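MAGE domain-containing protein (Xenopus laevis, PDB 7DG2) is the Nse3 subunit of the Smc5/6 complex, a MAGE protein that pairs with the RING-type protein Nse1 and with it shapes and holds Nse4. Local coordinates at the interface of chains A and B and the interface of chains C and A. Coordinates in Å, arbitrary orientation; residue numbers count along the deposited sequence, not the author numbering. Chains: chain A, MAGE domain-containing protein; chain B, Non-structural maintenance of chromosomes element 4; chain C, Non-structural maintenance of chromosomes element 1 homolog.

Contact 1, where chain A holds Nse4, and contact 2, where chain A meets Nse1, have centres about 21 Å apart and share no residue. Chain A is common to both, but through different elements: helix 94-111 and the loop carrying A:Arg84 in contact 1, the end of helix 47-62 in contact 2. Contact 1 mixes charged, water-bridged and apolar links, whereas the side chains of contact 2 pack through hydrocarbon. The MAGE protein can thus engage both partners at once, in keeping with an Nse1-Nse3 dimer that shapes Nse4 within the Smc5/6 complex.

Contact 1: the interface of chains A and B. Residues chain A 84, 95-96, 99; chain B 55, 58-59, 62, 64.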
ATOM      1  N   ARG A  84      11.233  -9.886   7.116  1.00 25.68           N
ATOM      2  CA  ARG A  84      11.308  -9.262   5.807  1.00 22.66           C
ATOM      3  C   ARG A  84      12.648  -9.624   5.181  1.00 28.90           C
ATOM      4  O   ARG A  84      13.700  -9.463   5.813  1.00 31.15           O
ATOM      5  CB  ARG A  84      11.120  -7.749   5.931  1.00 26.62           C
ATOM      6  CG  ARG A  84       9.731  -7.353   6.426  1.00 27.65           C
ATOM      7  CD  ARG A  84       8.668  -7.567   5.338  1.00 28.18           C
ATOM      8  NE  ARG A  84       8.954  -6.782   4.141  1.00 26.72           N
ATOM      9  CZ  ARG A  84       8.542  -5.529   3.945  1.00 30.69           C
ATOM     10  NH1 ARG A  84       7.807  -4.910   4.866  1.00 30.46           N
ATOM     11  NH2 ARG A  84       8.856  -4.893   2.824  1.00 31.57           N
ATOM     12  N   ASN A  95       7.310   4.501  -0.380  1.00 25.91           N
ATOM     13  CA  ASN A  95       7.597   4.254   1.028  1.00 30.63           C
ATOM     14  C   ASN A  95       8.882   3.462   1.207  1.00 25.80           C
ATOM     15  O   ASN A  95       9.504   3.540   2.271  1.00 23.34           O
ATOM     16  CB  ASN A  95       6.421   3.539   1.700  1.00 35.80           C
ATOM     17  CG  ASN A  95       5.239   4.465   1.935  1.00 42.84           C
ATOM     18  OD1 ASN A  95       5.411   5.655   2.208  1.00 44.11           O
ATOM     19  ND2 ASN A  95       4.034   3.927   1.814  1.00 46.81           N
ATOM     20  N   THR A  96       9.312   2.724   0.184  1.00 23.54           N
ATOM     21  CA  THR A  96      10.626   2.109   0.243  1.00 21.02           C
ATOM     22  C   THR A  96      11.711   3.178   0.331  1.00 20.84           C
ATOM     23  O   THR A  96      12.590   3.122   1.194  1.00 21.71           O
ATOM     24  CB  THR A  96      10.841   1.216  -0.983  1.00 23.14           C
ATOM     25  OG1 THR A  96       9.752   0.287  -1.093  1.00 23.75           O
ATOM     26  CG2 THR A  96      12.147   0.461  -0.860  1.00 22.76           C
ATOM     27  N   LEU A  99      11.991   4.810   3.713  1.00 18.36           N
ATOM     28  CA  LEU A  99      12.644   4.029   4.756  1.00 18.15           C
ATOM     29  C   LEU A  99      14.158   4.087   4.623  1.00 18.49           C
ATOM     30  O   LEU A  99      14.868   4.051   5.635  1.00 17.63           O
ATOM     31  CB  LEU A  99      12.166   2.570   4.720  1.00 20.59           C
ATOM     32  CG  LEU A  99      12.539   1.783   5.971  1.00 24.67           C
ATOM     33  CD1 LEU A  99      11.678   2.246   7.146  1.00 24.13           C
ATOM     34  CD2 LEU A  99      12.378   0.308   5.744  1.00 25.35           C
TER
ATOM     35  N   GLY B  55      16.472   1.915   0.318  1.00 22.20           N
ATOM     36  CA  GLY B  55      15.305   1.534   1.087  1.00 21.83           C
ATOM     37  C   GLY B  55      15.020   0.045   1.056  1.00 22.44           C
ATOM     38  O   GLY B  55      14.544  -0.509   2.039  1.00 21.37           O
ATOM     39  N   ALA B  58      17.249  -1.374   3.564  1.00 19.73           N
ATOM     40  CA  ALA B  58      16.811  -1.003   4.908  1.00 18.09           C
ATOM     41  C   ALA B  58      15.587  -1.790   5.381  1.00 21.18           C
ATOM     42  O   ALA B  58      15.461  -2.062   6.578  1.00 18.24           O
ATOM     43  CB  ALA B  58      16.531   0.502   4.940  1.00 19.50           C
ATOM     44  N   GLU B  59      14.676  -2.175   4.470  1.00 22.60           N
ATOM     45  CA  GLU B  59      13.462  -2.895   4.882  1.00 21.80           C
ATOM     46  C   GLU B  59      13.774  -4.210   5.567  1.00 24.67           C
ATOM     47  O   GLU B  59      12.988  -4.689   6.395  1.00 23.30           O
ATOM     48  CB  GLU B  59      12.560  -3.182   3.673  1.00 26.46           C
ATOM     49  CG  GLU B  59      11.749  -2.001   3.175  1.00 32.51           C
ATOM     50  CD  GLU B  59      10.422  -1.803   3.910  1.00 34.84           C
ATOM     51  OE1 GLU B  59      10.233  -2.342   5.032  1.00 30.55           O
ATOM     52  OE2 GLU B  59       9.560  -1.087   3.354  1.00 34.95           O
ATOM     53  N   PHE B  62      13.749  -3.859   9.341  1.00 19.77           N
ATOM     54  CA  PHE B  62      12.534  -3.421  10.008  1.00 22.15           C
ATOM     55  C   PHE B  62      11.510  -4.549  10.017  1.00 24.05           C
ATOM     56  O   PHE B  62      11.606  -5.509   9.247  1.00 24.99           O
ATOM     57  CB  PHE B  62      11.935  -2.194   9.317  1.00 19.17           C
ATOM     58  CG  PHE B  62      12.618  -0.899   9.665  1.00 21.39           C
ATOM     59  CD1 PHE B  62      13.899  -0.633   9.219  1.00 25.42           C
ATOM     60  CD2 PHE B  62      11.970   0.058  10.426  1.00 22.63           C
ATOM     61  CE1 PHE B  62      14.531   0.561   9.536  1.00 27.34           C
ATOM     62  CE2 PHE B  62      12.595   1.252  10.739  1.00 20.47           C
ATOM     63  CZ  PHE B  62      13.869   1.505  10.289  1.00 22.45           C
ATOM     64  N   ARG B  64       8.178  -3.902   9.359  1.00 14.93           N
ATOM     65  CA  ARG B  64       7.029  -3.131   8.887  1.00 15.79           C
ATOM     66  C   ARG B  64       5.978  -4.033   8.252  1.00 16.54           C
ATOM     67  O   ARG B  64       6.304  -5.018   7.584  1.00 16.44           O
ATOM     68  CB  ARG B  64       7.481  -2.086   7.877  1.00 18.76           C
ATOM     69  CG  ARG B  64       8.496  -1.138   8.447  1.00 24.59           C
ATOM     70  CD  ARG B  64       8.242   0.247   7.954  1.00 34.45           C
ATOM     71  NE  ARG B  64       8.404   0.392   6.517  1.00 30.04           N
ATOM     72  CZ  ARG B  64       8.075   1.504   5.865  1.00 39.24           C
ATOM     73  NH1 ARG B  64       7.549   2.533   6.533  1.00 40.83           N
ATOM     74  NH2 ARG B  64       8.257   1.586   4.556  1.00 34.07           N
TER
HETATM   75  O   HOH W   1      11.988  -8.343   9.425  1.00 32.96           O
HETATM   76  O   HOH W   2       7.130  -2.199   3.952  1.00 33.11           O
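Helix 94-111 of chain A and the loop bearing A:Arg84 meet helix 50-59 of Nse4 and the loop that follows it. Between the helices, A:Thr96 CG2 packs on the backbone of B:Gly55, 3.5 Å from its C. At the centre A:Leu99 reaches into a bay lined by B:Glu59, B:Phe62 and B:Arg64. Chi1 (-166°) swings its CG away from the backbone N towards Nse4, and chi2 (72°) divides the methyls between ring and carboxylate. CD1 sits over the middle of the B:Phe62 ring, 3.8 Å from the ring centroid, and also lies against one face of the B:Arg64 guanidinium, towards its rim. CD2 instead packs on the carboxylate end of B:Glu59, whose side chain runs roughly perpendicular to the leucine.

B:Glu59 stands between two arginines, one from each chain. On one side A:Arg84 lies alongside it, pointing the same way, and NH1 forms a salt bridge with the carboxylate oxygen OE1 at 3.5 Å. On the other, B:Arg64 NH2 donates a nearly straight hydrogen bond to B:Glu59 OE2 (3.2 Å), approaching from above the carboxylate plane. The flanking guanidinium groups would be expected to stabilise the carboxylate in its charged form, while the internal bond steadies B:Arg64 beneath A:Leu99.

A:Arg84 also grips the Nse4 backbone: NH1 donates to the carbonyl O of B:Arg64 at 3.1 Å. This O lies in the A:Arg84 guanidinium plane, while NH1 stands 48° out of the carbonyl plane. Water 1 joins the backbone N of A:Arg84 to B:Phe62 O, and water 2, held by A:Arg84 NH1, lies 2.7 Å from B:Glu59 OE2.

Contact 2: the interface of chains C and A. Residues chain C 4, 9, 12, 53, 57; chain A 61-62.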
ATOM      1  N   ILE C   4      -4.501 -22.190   8.286  1.00 30.40           N
ATOM      2  CA  ILE C   4      -3.780 -21.045   7.753  1.00 24.12           C
ATOM      3  C   ILE C   4      -2.430 -20.952   8.461  1.00 20.91           C
ATOM      4  O   ILE C   4      -2.336 -21.103   9.687  1.00 23.65           O
ATOM      5  CB  ILE C   4      -4.645 -19.780   7.903  1.00 25.61           C
ATOM      6  CG1 ILE C   4      -4.094 -18.627   7.085  1.00 22.72           C
ATOM      7  CG2 ILE C   4      -4.814 -19.368   9.377  1.00 26.35           C
ATOM      8  CD1 ILE C   4      -5.076 -17.458   6.994  1.00 23.23           C
ATOM      9  N   GLN C   9       0.139 -16.273   5.075  1.00 16.53           N
ATOM     10  CA  GLN C   9       0.318 -14.899   5.535  1.00 17.43           C
ATOM     11  C   GLN C   9       1.294 -14.159   4.633  1.00 14.86           C
ATOM     12  O   GLN C   9       1.076 -12.987   4.286  1.00 14.81           O
ATOM     13  CB  GLN C   9       0.802 -14.889   6.987  1.00 17.88           C
ATOM     14  CG  GLN C   9      -0.156 -15.567   7.973  1.00 16.97           C
ATOM     15  CD  GLN C   9       0.478 -15.836   9.317  1.00 19.61           C
ATOM     16  OE1 GLN C   9       1.658 -15.545   9.526  1.00 19.64           O
ATOM     17  NE2 GLN C   9      -0.296 -16.414  10.238  1.00 20.43           N
ATOM     18  N   LEU C  12      -0.432 -13.275   1.453  1.00 13.68           N
ATOM     19  CA  LEU C  12      -1.396 -12.195   1.635  1.00 15.68           C
ATOM     20  C   LEU C  12      -0.688 -10.854   1.794  1.00 13.49           C
ATOM     21  O   LEU C  12      -1.120  -9.842   1.219  1.00 14.84           O
ATOM     22  CB  LEU C  12      -2.290 -12.506   2.841  1.00 13.14           C
ATOM     23  CG  LEU C  12      -3.307 -11.435   3.237  1.00 14.36           C
ATOM     24  CD1 LEU C  12      -4.207 -11.074   2.038  1.00 15.81           C
ATOM     25  CD2 LEU C  12      -4.136 -11.916   4.445  1.00 16.00           C
ATOM     26  N   LEU C  53      -7.182 -18.655   2.508  1.00 18.01           N
ATOM     27  CA  LEU C  53      -7.170 -17.226   2.806  1.00 17.98           C
ATOM     28  C   LEU C  53      -8.575 -16.641   2.720  1.00 17.09           C
ATOM     29  O   LEU C  53      -9.021 -15.923   3.623  1.00 17.11           O
ATOM     30  CB  LEU C  53      -6.213 -16.518   1.848  1.00 16.99           C
ATOM     31  CG  LEU C  53      -4.738 -16.667   2.233  1.00 17.30           C
ATOM     32  CD1 LEU C  53      -3.816 -16.319   1.076  1.00 16.97           C
ATOM     33  CD2 LEU C  53      -4.429 -15.794   3.456  1.00 15.88           C
ATOM     34  N   LEU C  57     -10.691 -14.428   5.292  1.00 14.67           N
ATOM     35  CA  LEU C  57     -10.898 -13.020   4.954  1.00 16.25           C
ATOM     36  C   LEU C  57     -12.376 -12.655   4.851  1.00 18.28           C
ATOM     37  O   LEU C  57     -12.718 -11.472   4.998  1.00 17.44           O
ATOM     38  CB  LEU C  57     -10.189 -12.662   3.639  1.00 15.53           C
ATOM     39  CG  LEU C  57      -8.654 -12.674   3.642  1.00 13.96           C
ATOM     40  CD1 LEU C  57      -8.138 -12.604   2.213  1.00 13.35           C
ATOM     41  CD2 LEU C  57      -8.075 -11.533   4.509  1.00 16.12           C
TER
ATOM     42  N   VAL A  61      -4.280 -14.459  10.495  1.00 14.24           N
ATOM     43  CA  VAL A  61      -4.586 -14.294   9.072  1.00 14.15           C
ATOM     44  C   VAL A  61      -3.500 -13.507   8.354  1.00 16.78           C
ATOM     45  O   VAL A  61      -3.118 -13.852   7.231  1.00 16.20           O
ATOM     46  CB  VAL A  61      -5.965 -13.634   8.905  1.00 16.94           C
ATOM     47  CG1 VAL A  61      -6.287 -13.443   7.432  1.00 15.67           C
ATOM     48  CG2 VAL A  61      -7.040 -14.478   9.601  1.00 15.39           C
ATOM     49  N   PHE A  62      -2.976 -12.449   8.984  1.00 14.41           N
ATOM     50  CA  PHE A  62      -2.058 -11.543   8.311  1.00 14.02           C
ATOM     51  C   PHE A  62      -0.608 -11.692   8.735  1.00 13.87           C
ATOM     52  O   PHE A  62       0.273 -11.147   8.060  1.00 15.48           O
ATOM     53  CB  PHE A  62      -2.479 -10.085   8.566  1.00 13.00           C
ATOM     54  CG  PHE A  62      -3.821  -9.730   7.976  1.00 13.62           C
ATOM     55  CD1 PHE A  62      -4.993  -9.990   8.675  1.00 15.33           C
ATOM     56  CD2 PHE A  62      -3.909  -9.129   6.718  1.00 19.71           C
ATOM     57  CE1 PHE A  62      -6.228  -9.675   8.130  1.00 15.91           C
ATOM     58  CE2 PHE A  62      -5.149  -8.814   6.164  1.00 19.27           C
ATOM     59  CZ  PHE A  62      -6.307  -9.085   6.880  1.00 17.22           C
TER
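A:Val61 and A:Phe62, the last two residues of helix 47-62 in the MAGE protein, pack against leucines, and the aliphatic stem of C:Gln9, from helices 6-18 and 46-57 of Nse1, joined by C:Ile4 from the loop ahead of the first helix. Two leucine methyls lie on the same face of the A:Phe62 ring. C:Leu12 CD2 is over the face, offset towards the CD2-CE2 side, 3.6 Å from A:Phe62 CD2 and only slightly farther from CE2. C:Leu57 CD2 comes from the same face but is displaced beyond the CZ rim, 3.8 Å from A:Phe62 CZ. Both leucines run at a slant to the phenylalanine, touching it with a methyl branch rather than lying along its length.

The same two methyls also converge on A:Val61. Its CG1 branch lies 3.9 Å from C:Leu57 CD2 and a little farther from C:Leu12 CD2. Neighbouring residues of chain A thereby share one pair of leucine branches, which probably ties the placement of the valine to that of the ring.

A chi1 of 176° points C:Leu12 away from its own backbone N, carrying CD2 to where it contacts the A:Phe62 ring and the A:Val61 carbonyl oxygen together. C:Ile4 approaches the valine at the main chain instead: its terminal CD1 methyl comes to 3.8 Å from A:Val61 CA. C:Leu53 acts from the second shell, its CD2 packing behind C:Leu12 CD2 and C:Ile4 CD1.

C:Gln9 contributes through its aliphatic stem. CB faces the carbonyl group of A:Phe62, approaching its C and O at similar distances, whereas the CG methylene lies 3.5 Å from A:Val61 O.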